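Local coordinates for protein HTH-type transcriptional regulator Rv1985c/MT2039 (Mycobacterium tuberculosis, PDB 3ISP) that binds DNA as a homodimeric transcriptional regulator of the LysR family and probably activates expression of the exporter LysE while repressing its own, at residues Ala103-Thr108 and Gly161-Leu166; Phe110-Asp115 and Arg286-Gly291; Asp130-Leu135 and Ala144-Arg149; Trp268-Trp271 and Ile277-Arg280. One frame throughout, in Å; residues are numbered along the deposited sequence.

All four contacts lie in the regulatory domain, of the LysR substrate-binding type, rather than in the DNA-binding domain. Contacts 1 and 2, with centres about 12 Å apart, follow one another along the 103-115 region, where Ser105 O and Phe110 N are 2.9 Å apart, probably hydrogen-bonded; both also reach the second subunit. Contacts 3 and 4 join through neighbouring strands of the sheet: Ala144 N lies 2.7 Å from Gln269 O. Phe110 of contact 2 packs on Val145 of contact 3, and contacts 2 and 4 share helix 276-288. Contacts 1 and 4 stand farthest apart, about 20 Å between centres, but reach adjacent strands, 155-169 and 255-271.

Contact 1. Residues Ala103-Thr108 and Gly161-Leu166; sequences ADSMAT and GEMRYL
Asp104 and Tyr165 make the polar part of this contact. The phenol OH of Tyr165 donates to Asp104 OD2 at a modelled 2.5 Å; the hydroxyl is crowded by a neighbouring side chain in the model, so the exact length is doubtful. The carboxylate meets the ring at its edge, OD2 near the ring plane, and the two flat groups are turned 53° against each other. On the tyrosine, chi1 of -76° sets CG beside the backbone N, from where the long side chain carries its hydroxyl across to the helix.

The apolar part is supplied by Met163. Its CG is anti to the backbone N (chi1 171°) and the chain bends only at its end, bringing the thioether alongside Asp104: Met163 SD is 3.9 Å from Asp104 CB, while the place of the terminal methyl is uncertain. Pro241 touches both Asp104 and Tyr165.

A side-chain to backbone bond within the first segment links Thr108 back to the helix: Thr108 OG1 donates to Asp104 O at 2.8 Å, in the carbonyl plane. The helix runs almost at right angles to strand 161-166, their axes 11.0 Å apart at the closest. Strand 155-169 is one of the two long strands that, as in other LysR-type regulatory domains, pass between the two lobes. On another side of the helix, Met106 and Ala107 pack on Glu225 of the second subunit.

If the phenol bond is real, that donor and the nearby helix start would together probably favour an ionised Asp104.

Contact 2. Residues Phe110-Asp115 and Arg286-Gly291; sequences FSAVFD and RAAASG
Val113 has CG1 anti to its backbone N (chi1 175°), which leaves CG2 beside that nitrogen and facing Ala288. Val113 CG2 sits 3.6 Å from Ala288 CB, the closer of the two apolar touches between these segments. In the LysR-type regulatory domain this is where the turn region after helix 103-107 meets the C-terminal end of helix 276-288, two pieces far apart in sequence.

The same Val113 CG2 has a second neighbour within its own segment: it lies over the centre of the Phe110 ring, 3.8 Å above the plane. One methyl therefore fills the space between a phenyl face and the alanine of the facing helix. Phe110 itself turns away from 286-291 and packs inward on Ile99 and Val101 of strand 95-101. Farther out, toward the solvent side, Ala112 CB lies beside Ala288 CB, 4.0 Å away. With side chains this small the backbones come close, and the CA atoms of Ala112 and Ala288 are 5.6 Å apart. Trp109 also touches Ala288.

No hydrogen bond crosses between the segments, so the contact is purely apolar. The 110-115 segment also faces the dimer partner, with Ser111, Phe114 and Asp115 packing respectively on Ala229, Leu235 and Ala233 of the second subunit. It thus stands between helix 276-288 of its own chain and the neighbouring protein.

Past Ala288 the helix gives way, Ala289 being the first residue outside helical geometry. Ala287 O accepts twice from Ser290, from its N at 3.1 Å and from its OG at 3.0 Å, the hydroxyl tilted 17° from the carbonyl plane.

Contact 3. Residues Asp130-Leu135 and Ala144-Arg149; sequences DHSARL and AVTTER
Ser132 and Ala144 meet through their CB atoms, 4.1 Å apart, where helix 130-135 lies closest to strand 144-146. Beside this pair Ser132 OG stands 3.8 Å from Thr146 CB. It only grazes the threonine; its hydrogen bonds go to Asp128 O and Gln129 O, within its own helix region. Chi1 of 74° places OG back toward those carbonyls, leaving CB to face the strand. All three residues are buried, and Ala100 of strand 95-101 touches both Ser132 and Ala144 from the sheet.

Helix 129-137 is the connection of a beta-alpha-beta crossover from strand 120-126 to the parallel strand 143-146, passing over strand 95-101, which lies between them in the sheet. Small side chains on both sides allow the helix to settle low, with the CA atoms of Ser132 and Ala144 6.5 Å apart.

Toward the end of the strand the segments part. Thr146 OG1 accepts from Glu148 N at 3.0 Å, N-H...O angle 147°, forming an ST turn as the chain leaves the sheet. Glu148 then extends toward the solvent-exposed start of the helix, but its OE1 stays 5.4 Å from Asp130 OD1. The two carboxylates, probably both charged, are not in contact, and Gln129 packs against Glu148 beside them.

Contact 4. Residues Trp268-Trp271 and Ile277-Arg280; sequences WQCW and IIAR
Cys270 SG touches Ile278 CG2 at 3.8 Å, the apolar meeting of strand 268-271 with helix 277-280. The methyl branch does the touching: with chi1 -59°, CG1 of Ile278 lies beside the backbone N, which puts CG2 anti to that nitrogen and toward the strand. Ile278 CG2 also lies loosely, at 4.3 Å, by Trp271 O. Trp271 adds buried surface next to the isoleucine, although its indole makes no close touch with it.

Strand 255-271 runs directly into helix 276-288 through a short turn, a beta-alpha unit in which the helix folds back over the sheet. Cys270 comes from the sheet face covered by that helix.

In the next shell Thr282, one turn beyond Ile278, touches the Cys270 side chain, and its OG1 is hydrogen-bonded to Trp268 NE1 and to Ile278 O, linking an indole of the strand to the helix backbone. Leu77 of helix 66-82, the linker helix that leads from the DNA-binding domain, packs on both Trp271 and Ile278, while Glu81 OE2 of that same linker helix is hydrogen-bonded to Ile277 N.

Contact 1. Residues Ala103-Thr108 and Gly161-Leu166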
loop_
_atom_site.group_PDB
_atom_site.type_symbol
_atom_site.label_atom_id
_atom_site.label_comp_id
_atom_site.label_asym_id
_atom_site.label_seq_id
_atom_site.Cartn_x
_atom_site.Cartn_y
_atom_site.Cartn_z
ATOM N N ALA A 103 17.038 -14.149 2.491
ATOM C CA ALA A 103 17.497 -14.543 3.828
ATOM C C ALA A 103 18.024 -15.967 3.896
ATOM O O ALA A 103 19.081 -16.218 4.453
ATOM C CB ALA A 103 16.373 -14.354 4.843
ATOM N N ASP A 104 17.259 -16.896 3.337
ATOM C CA ASP A 104 17.617 -18.310 3.325
ATOM C C ASP A 104 18.926 -18.621 2.586
ATOM O O ASP A 104 19.634 -19.561 2.948
ATOM C CB ASP A 104 16.464 -19.139 2.758
ATOM C CG ASP A 104 15.319 -19.281 3.742
ATOM O OD1 ASP A 104 15.560 -19.084 4.960
ATOM O OD2 ASP A 104 14.186 -19.591 3.296
ATOM N N SER A 105 19.263 -17.837 1.569
ATOM C CA SER A 105 20.539 -18.052 0.891
ATOM C C SER A 105 21.715 -17.531 1.692
ATOM O O SER A 105 22.789 -18.129 1.677
ATOM C CB SER A 105 20.548 -17.445 -0.511
ATOM O OG SER A 105 19.593 -18.076 -1.351
ATOM N N MET A 106 21.521 -16.412 2.383
ATOM C CA MET A 106 22.618 -15.816 3.133
ATOM C C MET A 106 23.020 -16.710 4.303
ATOM O O MET A 106 24.187 -16.780 4.667
ATOM C CB MET A 106 22.272 -14.399 3.617
ATOM C CG MET A 106 23.317 -13.781 4.556
ATOM S SD MET A 106 24.959 -13.539 3.831
ATOM C CE MET A 106 24.568 -12.331 2.623
ATOM N N ALA A 107 22.056 -17.404 4.883
ATOM C CA ALA A 107 22.347 -18.232 6.039
ATOM C C ALA A 107 22.974 -19.563 5.643
ATOM O O ALA A 107 23.599 -20.236 6.463
ATOM C CB ALA A 107 21.096 -18.463 6.861
ATOM N N THR A 108 22.797 -19.955 4.392
ATOM C CA THR A 108 23.317 -21.239 3.971
ATOM C C THR A 108 24.496 -21.074 3.023
ATOM O O THR A 108 25.615 -20.796 3.450
ATOM C CB THR A 108 22.226 -22.112 3.353
ATOM O OG1 THR A 108 21.646 -21.434 2.236
ATOM C CG2 THR A 108 21.138 -22.380 4.371
ATOM N N GLY A 161 20.343 -23.395 -9.326
ATOM C CA GLY A 161 19.931 -24.664 -8.755
ATOM C C GLY A 161 18.649 -24.499 -7.952
ATOM O O GLY A 161 18.014 -23.460 -7.981
ATOM N N GLU A 162 18.253 -25.530 -7.223
ATOM C CA GLU A 162 17.109 -25.400 -6.321
ATOM C C GLU A 162 17.507 -25.635 -4.864
ATOM O O GLU A 162 18.415 -26.427 -4.577
ATOM C CB GLU A 162 15.994 -26.356 -6.734
ATOM C CG GLU A 162 15.573 -26.192 -8.170
ATOM C CD GLU A 162 14.507 -27.188 -8.571
ATOM O OE1 GLU A 162 14.306 -28.180 -7.820
ATOM O OE2 GLU A 162 13.881 -26.975 -9.641
ATOM N N MET A 163 16.843 -24.916 -3.961
ATOM C CA MET A 163 17.040 -25.077 -2.512
ATOM C C MET A 163 15.922 -25.976 -1.996
ATOM O O MET A 163 14.762 -25.770 -2.340
ATOM C CB MET A 163 17.019 -23.700 -1.813
ATOM C CG MET A 163 16.994 -23.722 -0.280
ATOM S SD MET A 163 17.409 -22.132 0.485
ATOM C CE MET A 163 16.439 -21.053 -0.537
ATOM N N ARG A 164 16.255 -26.995 -1.215
ATOM C CA ARG A 164 15.201 -27.846 -0.662
ATOM C C ARG A 164 14.751 -27.401 0.729
ATOM O O ARG A 164 15.575 -27.055 1.580
ATOM C CB ARG A 164 15.613 -29.314 -0.618
ATOM C CG ARG A 164 14.542 -30.184 0.004
ATOM C CD ARG A 164 14.660 -31.630 -0.421
ATOM N NE ARG A 164 14.608 -31.775 -1.865
ATOM C CZ ARG A 164 15.156 -32.781 -2.532
ATOM N NH1 ARG A 164 15.803 -33.731 -1.881
ATOM N NH2 ARG A 164 15.071 -32.827 -3.853
ATOM N N TYR A 165 13.441 -27.422 0.953
ATOM C CA TYR A 165 12.862 -27.040 2.238
ATOM C C TYR A 165 12.164 -28.215 2.929
ATOM O O TYR A 165 11.215 -28.780 2.381
ATOM C CB TYR A 165 11.859 -25.903 2.044
ATOM C CG TYR A 165 12.492 -24.557 1.809
ATOM C CD1 TYR A 165 12.774 -23.714 2.868
ATOM C CD2 TYR A 165 12.791 -24.121 0.524
ATOM C CE1 TYR A 165 13.344 -22.485 2.664
ATOM C CE2 TYR A 165 13.369 -22.891 0.312
ATOM C CZ TYR A 165 13.646 -22.076 1.385
ATOM O OH TYR A 165 14.229 -20.845 1.189
ATOM N N LEU A 166 12.627 -28.564 4.132
ATOM C CA LEU A 166 12.042 -29.652 4.932
ATOM C C LEU A 166 11.098 -29.085 5.970
ATOM O O LEU A 166 11.455 -28.142 6.663
ATOM C CB LEU A 166 13.142 -30.432 5.643
ATOM C CG LEU A 166 14.240 -30.870 4.679
ATOM C CD1 LEU A 166 15.388 -31.586 5.372
ATOM C CD2 LEU A 166 13.615 -31.751 3.620
#

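Contact 2. Residues Phe110-Asp115 and Arg286-Gly291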
loop_
_atom_site.group_PDB
_atom_site.type_symbol
_atom_site.label_atom_id
_atom_site.label_comp_id
_atom_site.label_asym_id
_atom_site.label_seq_id
_atom_site.Cartn_x
_atom_site.Cartn_y
_atom_site.Cartn_z
ATOM N N PHE A 110 25.310 -18.834 0.425
ATOM C CA PHE A 110 25.885 -17.580 -0.086
ATOM C C PHE A 110 27.132 -17.115 0.660
ATOM O O PHE A 110 28.015 -16.487 0.089
ATOM C CB PHE A 110 24.848 -16.460 -0.104
ATOM C CG PHE A 110 25.251 -15.267 -0.939
ATOM C CD1 PHE A 110 24.834 -15.149 -2.246
ATOM C CD2 PHE A 110 26.035 -14.260 -0.406
ATOM C CE1 PHE A 110 25.204 -14.054 -3.004
ATOM C CE2 PHE A 110 26.397 -13.165 -1.162
ATOM C CZ PHE A 110 25.988 -13.064 -2.457
ATOM N N SER A 111 27.184 -17.409 1.948
ATOM C CA SER A 111 28.332 -17.075 2.771
ATOM C C SER A 111 29.664 -17.238 2.042
ATOM O O SER A 111 30.583 -16.454 2.238
ATOM C CB SER A 111 28.327 -17.963 4.006
ATOM O OG SER A 111 29.571 -17.882 4.661
ATOM N N ALA A 112 29.768 -18.262 1.202
ATOM C CA ALA A 112 31.038 -18.624 0.575
ATOM C C ALA A 112 31.586 -17.518 -0.297
ATOM O O ALA A 112 32.785 -17.481 -0.572
ATOM C CB ALA A 112 30.882 -19.909 -0.242
ATOM N N VAL A 113 30.708 -16.617 -0.728
ATOM C CA VAL A 113 31.048 -15.616 -1.742
ATOM C C VAL A 113 32.088 -14.619 -1.253
ATOM O O VAL A 113 32.810 -14.024 -2.057
ATOM C CB VAL A 113 29.794 -14.846 -2.219
ATOM C CG1 VAL A 113 30.172 -13.732 -3.184
ATOM C CG2 VAL A 113 28.795 -15.797 -2.863
ATOM N N PHE A 114 32.161 -14.434 0.066
ATOM C CA PHE A 114 33.100 -13.476 0.647
ATOM C C PHE A 114 34.518 -14.004 0.532
ATOM O O PHE A 114 35.452 -13.249 0.281
ATOM C CB PHE A 114 32.786 -13.207 2.121
ATOM C CG PHE A 114 31.406 -12.676 2.371
ATOM C CD1 PHE A 114 30.841 -11.748 1.531
ATOM C CD2 PHE A 114 30.684 -13.095 3.466
ATOM C CE1 PHE A 114 29.574 -11.264 1.770
ATOM C CE2 PHE A 114 29.417 -12.608 3.711
ATOM C CZ PHE A 114 28.866 -11.691 2.870
ATOM N N ASP A 115 34.668 -15.307 0.725
ATOM C CA ASP A 115 35.984 -15.928 0.740
ATOM C C ASP A 115 36.683 -15.741 -0.587
ATOM O O ASP A 115 37.875 -15.443 -0.635
ATOM C CB ASP A 115 35.864 -17.413 1.071
ATOM C CG ASP A 115 35.300 -17.650 2.463
ATOM O OD1 ASP A 115 34.299 -18.396 2.585
ATOM O OD2 ASP A 115 35.854 -17.069 3.428
ATOM N N ARG A 286 27.744 -18.134 -8.675
ATOM C CA ARG A 286 27.407 -19.421 -9.279
ATOM C C ARG A 286 28.127 -20.604 -8.623
ATOM O O ARG A 286 27.545 -21.675 -8.431
ATOM C CB ARG A 286 27.691 -19.395 -10.781
ATOM C CG ARG A 286 26.447 -19.214 -11.637
ATOM C CD ARG A 286 26.743 -19.270 -13.139
ATOM N NE ARG A 286 25.504 -19.448 -13.896
ATOM C CZ ARG A 286 25.368 -19.197 -15.198
ATOM N NH1 ARG A 286 26.402 -18.748 -15.900
ATOM N NH2 ARG A 286 24.192 -19.388 -15.798
ATOM N N ALA A 287 29.392 -20.400 -8.281
ATOM C CA ALA A 287 30.201 -21.445 -7.676
ATOM C C ALA A 287 29.814 -21.677 -6.219
ATOM O O ALA A 287 29.889 -22.794 -5.715
ATOM C CB ALA A 287 31.665 -21.100 -7.790
ATOM N N ALA A 288 29.403 -20.619 -5.537
ATOM C CA ALA A 288 28.991 -20.743 -4.155
ATOM C C ALA A 288 27.724 -21.598 -4.084
ATOM O O ALA A 288 27.399 -22.197 -3.043
ATOM C CB ALA A 288 28.756 -19.375 -3.551
ATOM N N ALA A 289 27.014 -21.668 -5.202
ATOM C CA ALA A 289 25.767 -22.412 -5.236
ATOM C C ALA A 289 25.918 -23.813 -5.843
ATOM O O ALA A 289 24.921 -24.497 -6.077
ATOM C CB ALA A 289 24.712 -21.626 -5.980
ATOM N N SER A 290 27.152 -24.243 -6.095
ATOM C CA SER A 290 27.350 -25.547 -6.705
ATOM C C SER A 290 26.752 -26.634 -5.825
ATOM O O SER A 290 26.467 -27.741 -6.284
ATOM C CB SER A 290 28.827 -25.816 -6.982
ATOM O OG SER A 290 29.596 -25.773 -5.800
ATOM N N GLY A 291 26.518 -26.294 -4.563
ATOM C CA GLY A 291 26.008 -27.245 -3.604
ATOM C C GLY A 291 24.501 -27.333 -3.504
ATOM O O GLY A 291 23.984 -28.126 -2.716
#

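Contact 3. Residues Asp130-Leu135 and Ala144-Arg149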
loop_
_atom_site.group_PDB
_atom_site.type_symbol
_atom_site.label_atom_id
_atom_site.label_comp_id
_atom_site.label_asym_id
_atom_site.label_seq_id
_atom_site.Cartn_x
_atom_site.Cartn_y
_atom_site.Cartn_z
ATOM N N ASP A 130 10.317 -9.838 -4.038
ATOM C CA ASP A 130 9.791 -8.569 -4.523
ATOM C C ASP A 130 10.729 -7.409 -4.223
ATOM O O ASP A 130 11.068 -6.637 -5.109
ATOM C CB ASP A 130 8.384 -8.307 -3.990
ATOM C CG ASP A 130 7.344 -9.192 -4.649
ATOM O OD1 ASP A 130 7.709 -9.987 -5.544
ATOM O OD2 ASP A 130 6.159 -9.096 -4.272
ATOM N N HIS A 131 11.162 -7.299 -2.976
ATOM C CA HIS A 131 12.066 -6.226 -2.600
ATOM C C HIS A 131 13.313 -6.162 -3.488
ATOM O O HIS A 131 13.753 -5.068 -3.867
ATOM C CB HIS A 131 12.467 -6.348 -1.131
ATOM C CG HIS A 131 11.350 -6.079 -0.168
ATOM N ND1 HIS A 131 10.774 -4.833 -0.022
ATOM C CD2 HIS A 131 10.723 -6.890 0.719
ATOM C CE1 HIS A 131 9.831 -4.893 0.902
ATOM N NE2 HIS A 131 9.781 -6.129 1.367
ATOM N N SER A 132 13.879 -7.325 -3.823
ATOM C CA SER A 132 15.115 -7.375 -4.617
ATOM C C SER A 132 14.907 -6.991 -6.086
ATOM O O SER A 132 15.742 -6.307 -6.672
ATOM C CB SER A 132 15.811 -8.738 -4.493
ATOM O OG SER A 132 15.126 -9.740 -5.216
ATOM N N ALA A 133 13.797 -7.414 -6.683
ATOM C CA ALA A 133 13.489 -6.997 -8.050
ATOM C C ALA A 133 13.403 -5.476 -8.164
ATOM O O ALA A 133 13.778 -4.905 -9.186
ATOM C CB ALA A 133 12.203 -7.632 -8.523
ATOM N N ARG A 134 12.896 -4.817 -7.122
ATOM C CA ARG A 134 12.836 -3.356 -7.115
ATOM C C ARG A 134 14.237 -2.751 -7.177
ATOM O O ARG A 134 14.519 -1.891 -8.010
ATOM C CB ARG A 134 12.100 -2.827 -5.879
ATOM C CG ARG A 134 11.887 -1.310 -5.911
ATOM C CD ARG A 134 11.404 -0.745 -4.580
ATOM N NE ARG A 134 10.687 0.523 -4.751
ATOM C CZ ARG A 134 10.555 1.451 -3.803
ATOM N NH1 ARG A 134 11.105 1.272 -2.607
ATOM N NH2 ARG A 134 9.882 2.569 -4.054
ATOM N N LEU A 135 15.107 -3.209 -6.285
ATOM C CA LEU A 135 16.474 -2.715 -6.209
ATOM C C LEU A 135 17.248 -2.974 -7.505
ATOM O O LEU A 135 18.187 -2.244 -7.838
ATOM C CB LEU A 135 17.191 -3.344 -5.014
ATOM C CG LEU A 135 16.477 -3.193 -3.669
ATOM C CD1 LEU A 135 17.150 -4.024 -2.587
ATOM C CD2 LEU A 135 16.413 -1.732 -3.257
ATOM N N ALA A 144 21.250 -9.849 -7.883
ATOM C CA ALA A 144 20.466 -10.378 -6.757
ATOM C C ALA A 144 20.163 -11.876 -6.852
ATOM O O ALA A 144 19.759 -12.372 -7.902
ATOM C CB ALA A 144 19.161 -9.597 -6.606
ATOM N N VAL A 145 20.348 -12.594 -5.751
ATOM C CA VAL A 145 19.822 -13.946 -5.650
ATOM C C VAL A 145 18.318 -13.825 -5.367
ATOM O O VAL A 145 17.920 -13.229 -4.381
ATOM C CB VAL A 145 20.532 -14.746 -4.544
ATOM C CG1 VAL A 145 19.903 -16.112 -4.380
ATOM C CG2 VAL A 145 22.016 -14.874 -4.857
ATOM N N THR A 146 17.488 -14.367 -6.251
ATOM C CA THR A 146 16.046 -14.196 -6.153
ATOM C C THR A 146 15.331 -15.468 -6.575
ATOM O O THR A 146 15.903 -16.300 -7.262
ATOM C CB THR A 146 15.562 -13.054 -7.071
ATOM O OG1 THR A 146 14.127 -13.006 -7.078
ATOM C CG2 THR A 146 16.052 -13.277 -8.495
ATOM N N THR A 147 14.078 -15.624 -6.164
ATOM C CA THR A 147 13.319 -16.812 -6.539
ATOM C C THR A 147 12.679 -16.553 -7.876
ATOM O O THR A 147 11.917 -17.376 -8.376
ATOM C CB THR A 147 12.210 -17.171 -5.514
ATOM O OG1 THR A 147 11.331 -16.052 -5.323
ATOM C CG2 THR A 147 12.815 -17.612 -4.164
ATOM N N GLU A 148 13.009 -15.397 -8.444
ATOM C CA GLU A 148 12.413 -14.922 -9.683
ATOM C C GLU A 148 13.111 -15.448 -10.914
ATOM O O GLU A 148 14.249 -15.074 -11.194
ATOM C CB GLU A 148 12.475 -13.399 -9.737
ATOM C CG GLU A 148 11.831 -12.815 -10.978
ATOM C CD GLU A 148 10.323 -12.869 -10.898
ATOM O OE1 GLU A 148 9.755 -12.232 -9.972
ATOM O OE2 GLU A 148 9.710 -13.552 -11.751
ATOM N N ARG A 149 12.410 -16.277 -11.675
ATOM C CA ARG A 149 12.930 -16.764 -12.949
ATOM C C ARG A 149 12.893 -15.709 -14.067
ATOM O O ARG A 149 13.798 -15.654 -14.903
ATOM C CB ARG A 149 12.177 -18.024 -13.383
ATOM C CG ARG A 149 12.413 -18.409 -14.816
ATOM C CD ARG A 149 11.630 -19.645 -15.202
ATOM N NE ARG A 149 12.361 -20.862 -14.873
ATOM C CZ ARG A 149 12.225 -22.013 -15.524
ATOM N NH1 ARG A 149 11.386 -22.096 -16.553
ATOM N NH2 ARG A 149 12.937 -23.075 -15.156
#

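Contact 4. Residues Trp268-Trp271 and Ile277-Arg280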
loop_
_atom_site.group_PDB
_atom_site.type_symbol
_atom_site.label_atom_id
_atom_site.label_comp_id
_atom_site.label_asym_id
_atom_site.label_seq_id
_atom_site.Cartn_x
_atom_site.Cartn_y
_atom_site.Cartn_z
ATOM N N TRP A 268 20.313 -16.307 -10.190
ATOM C CA TRP A 268 21.122 -15.116 -10.012
ATOM C C TRP A 268 20.836 -14.151 -11.162
ATOM O O TRP A 268 21.222 -14.403 -12.301
ATOM C CB TRP A 268 22.609 -15.469 -9.918
ATOM C CG TRP A 268 23.563 -14.313 -10.134
ATOM C CD1 TRP A 268 24.234 -14.016 -11.284
ATOM C CD2 TRP A 268 23.956 -13.311 -9.180
ATOM N NE1 TRP A 268 25.009 -12.895 -11.111
ATOM C CE2 TRP A 268 24.860 -12.450 -9.825
ATOM C CE3 TRP A 268 23.638 -13.065 -7.844
ATOM C CZ2 TRP A 268 25.440 -11.362 -9.181
ATOM C CZ3 TRP A 268 24.219 -11.988 -7.210
ATOM C CH2 TRP A 268 25.102 -11.149 -7.874
ATOM N N GLN A 269 20.123 -13.067 -10.860
ATOM C CA GLN A 269 19.867 -11.998 -11.823
ATOM C C GLN A 269 20.849 -10.837 -11.641
ATOM O O GLN A 269 21.023 -10.342 -10.526
ATOM C CB GLN A 269 18.427 -11.492 -11.705
ATOM C CG GLN A 269 17.417 -12.533 -12.101
ATOM C CD GLN A 269 16.101 -11.963 -12.591
ATOM O OE1 GLN A 269 16.065 -10.975 -13.323
ATOM N NE2 GLN A 269 15.010 -12.615 -12.223
ATOM N N CYS A 270 21.482 -10.407 -12.733
ATOM C CA CYS A 270 22.400 -9.268 -12.688
ATOM C C CYS A 270 22.328 -8.397 -13.944
ATOM O O CYS A 270 21.802 -8.817 -14.978
ATOM C CB CYS A 270 23.834 -9.738 -12.461
ATOM S SG CYS A 270 24.534 -10.725 -13.799
ATOM N N TRP A 271 22.866 -7.181 -13.841
ATOM C CA TRP A 271 22.887 -6.237 -14.960
ATOM C C TRP A 271 23.347 -6.876 -16.254
ATOM O O TRP A 271 24.476 -7.355 -16.347
ATOM C CB TRP A 271 23.805 -5.054 -14.669
ATOM C CG TRP A 271 23.250 -4.082 -13.687
ATOM C CD1 TRP A 271 21.949 -3.961 -13.297
ATOM C CD2 TRP A 271 23.976 -3.070 -12.987
ATOM N NE1 TRP A 271 21.827 -2.947 -12.381
ATOM C CE2 TRP A 271 23.058 -2.383 -12.175
ATOM C CE3 TRP A 271 25.317 -2.685 -12.962
ATOM C CZ2 TRP A 271 23.439 -1.328 -11.343
ATOM C CZ3 TRP A 271 25.696 -1.637 -12.129
ATOM C CH2 TRP A 271 24.760 -0.975 -11.332
ATOM N N ILE A 277 33.938 -6.859 -13.599
ATOM C CA ILE A 277 33.508 -7.018 -12.209
ATOM C C ILE A 277 32.238 -7.859 -12.107
ATOM O O ILE A 277 32.167 -8.767 -11.288
ATOM C CB ILE A 277 33.314 -5.683 -11.460
ATOM C CG1 ILE A 277 34.567 -4.822 -11.549
ATOM C CG2 ILE A 277 33.062 -5.942 -9.995
ATOM C CD1 ILE A 277 34.355 -3.398 -11.058
ATOM N N ILE A 278 31.241 -7.569 -12.932
ATOM C CA ILE A 278 30.021 -8.379 -12.928
ATOM C C ILE A 278 30.284 -9.872 -13.192
ATOM O O ILE A 278 29.981 -10.723 -12.357
ATOM C CB ILE A 278 28.978 -7.866 -13.932
ATOM C CG1 ILE A 278 28.606 -6.420 -13.604
ATOM C CG2 ILE A 278 27.746 -8.753 -13.911
ATOM C CD1 ILE A 278 28.402 -6.167 -12.137
ATOM N N ALA A 279 30.843 -10.191 -14.351
ATOM C CA ALA A 279 31.174 -11.574 -14.669
ATOM C C ALA A 279 31.898 -12.263 -13.509
ATOM O O ALA A 279 31.574 -13.398 -13.150
ATOM C CB ALA A 279 32.000 -11.649 -15.948
ATOM N N ARG A 280 32.876 -11.580 -12.919
ATOM C CA ARG A 280 33.607 -12.146 -11.791
ATOM C C ARG A 280 32.697 -12.453 -10.605
ATOM O O ARG A 280 32.729 -13.559 -10.073
ATOM C CB ARG A 280 34.743 -11.226 -11.359
ATOM C CG ARG A 280 35.386 -11.622 -10.050
ATOM C CD ARG A 280 36.473 -10.640 -9.671
ATOM N NE ARG A 280 37.099 -10.061 -10.862
ATOM C CZ ARG A 280 36.994 -8.781 -11.212
ATOM N NH1 ARG A 280 36.289 -7.939 -10.449
ATOM N NH2 ARG A 280 37.595 -8.342 -12.317
#